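Local coordinates for bacterioferritin (Mycobacterium tuberculosis, PDB 3UOI), which stores iron in a hollow shell of 24 subunits, oxidising Fe(2+) with dioxygen at ferroxidase centres and binding heme b between paired subunits, at the interface of chains A and B. Coordinates in Å, arbitrary orientation; residue numbers count along the deposited sequence, not the author numbering. Chains: chain A/B, Bacterioferritin.

The interface of chains A and B. Residues chain A 149-150, 152-153, 156; chain B 146, 150, 154.
The short C-terminal helix 148-153 of chain A, in regular helical geometry, turns its backbone and A:Ala153 towards B:Leu146, the last residue of helix 116-146, and B:Leu150, in the equivalent short helix of chain B. The small methyl of A:Ala153 probably lets the two leucines come close to the main chain. B:Leu150 does so with one branch: CD2 lies 3.4 Å from the carbonyl O of A:Glu149, while its branch point CG rests 3.7 Å from CB of A:Ala153. Its CG stands anti to the backbone N (chi1 -163°), which carries the fork across to chain A. The other methyl, CD1, meets CD1 of A:Leu150 at 3.8 Å, the two leucine side chains crossing at about a right angle. From B:Leu146, methyl CD2 approaches the backbone N of A:Ala153 and also touches CB of A:Ser152 at 3.7 Å; a small serine suits this margin, offering its methylene to the leucine. A:Glu149 likewise contributes aliphatic carbon, its CB passing near the carbonyl O of B:Leu146. Forked leucines suit this packing because two methyls can touch different parts of one helix. The patch is one part of a contact between subunits of the 24-mer shell, and the whole interface is not an exact two-fold. Beyond the helix, the side chains of A:Val156 and B:Gln154 cross at about a right angle, CG2 of the valine 3.8 Å from CG of the glutamine. The glutamine amide folds back on its own chain, where NE2 donates a hydrogen bond of 3.0 Å to the carbonyl O of B:Leu150, the donor lying 34° out of the carbonyl plane.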
# COMPACT_ATOMS: atom_id res chain seq x y z
N GLU A 149 28.14 39.84 22.94
CA GLU A 149 28.69 38.53 22.80
C GLU A 149 27.60 37.45 22.99
O GLU A 149 27.48 36.59 22.23
CB GLU A 149 29.83 38.34 23.81
CG GLU A 149 30.97 39.38 23.76
CD GLU A 149 30.65 40.74 24.41
OE1 GLU A 149 29.69 40.90 25.14
OE2 GLU A 149 31.39 41.66 24.19
N LEU A 150 26.77 37.59 23.98
CA LEU A 150 25.73 36.66 24.22
C LEU A 150 24.73 36.67 23.09
O LEU A 150 24.24 35.66 22.71
CB LEU A 150 25.03 36.93 25.52
CG LEU A 150 24.09 35.81 25.90
CD1 LEU A 150 24.73 34.50 25.58
CD2 LEU A 150 23.58 35.83 27.31
N SER A 152 25.29 37.30 20.01
CA SER A 152 26.01 36.76 18.87
C SER A 152 26.15 35.23 18.84
O SER A 152 26.06 34.61 17.81
CB SER A 152 27.37 37.42 18.74
OG SER A 152 27.24 38.78 18.51
N ALA A 153 26.32 34.67 20.02
CA ALA A 153 26.34 33.26 20.22
C ALA A 153 25.01 32.69 19.76
O ALA A 153 24.94 31.58 19.38
CB ALA A 153 26.60 32.92 21.65
N VAL A 156 25.18 31.51 15.87
CA VAL A 156 25.99 30.40 15.43
C VAL A 156 25.20 29.10 15.61
O VAL A 156 24.20 29.07 16.21
CB VAL A 156 27.32 30.30 16.16
CG1 VAL A 156 27.98 31.59 16.21
CG2 VAL A 156 27.13 29.79 17.47
N LEU B 146 33.06 35.96 20.48
CA LEU B 146 32.13 35.46 21.48
C LEU B 146 32.67 35.39 22.89
O LEU B 146 31.93 35.34 23.83
CB LEU B 146 31.66 34.07 21.12
CG LEU B 146 30.90 33.92 19.84
CD1 LEU B 146 30.38 32.57 19.74
CD2 LEU B 146 29.82 34.90 19.94
N LEU B 150 32.11 31.35 26.08
CA LEU B 150 30.90 31.31 25.29
C LEU B 150 31.05 30.48 24.04
O LEU B 150 30.26 29.64 23.79
CB LEU B 150 30.41 32.71 24.99
CG LEU B 150 29.00 32.98 24.53
CD1 LEU B 150 27.90 32.36 25.37
CD2 LEU B 150 28.82 34.42 24.45
N GLN B 154 29.14 26.53 22.80
CA GLN B 154 28.50 26.22 21.56
C GLN B 154 29.00 24.85 21.01
O GLN B 154 28.51 24.37 20.05
CB GLN B 154 28.73 27.34 20.55
CG GLN B 154 28.19 28.71 20.91
CD GLN B 154 27.12 28.71 21.92
OE1 GLN B 154 26.06 28.26 21.71
NE2 GLN B 154 27.42 29.22 23.04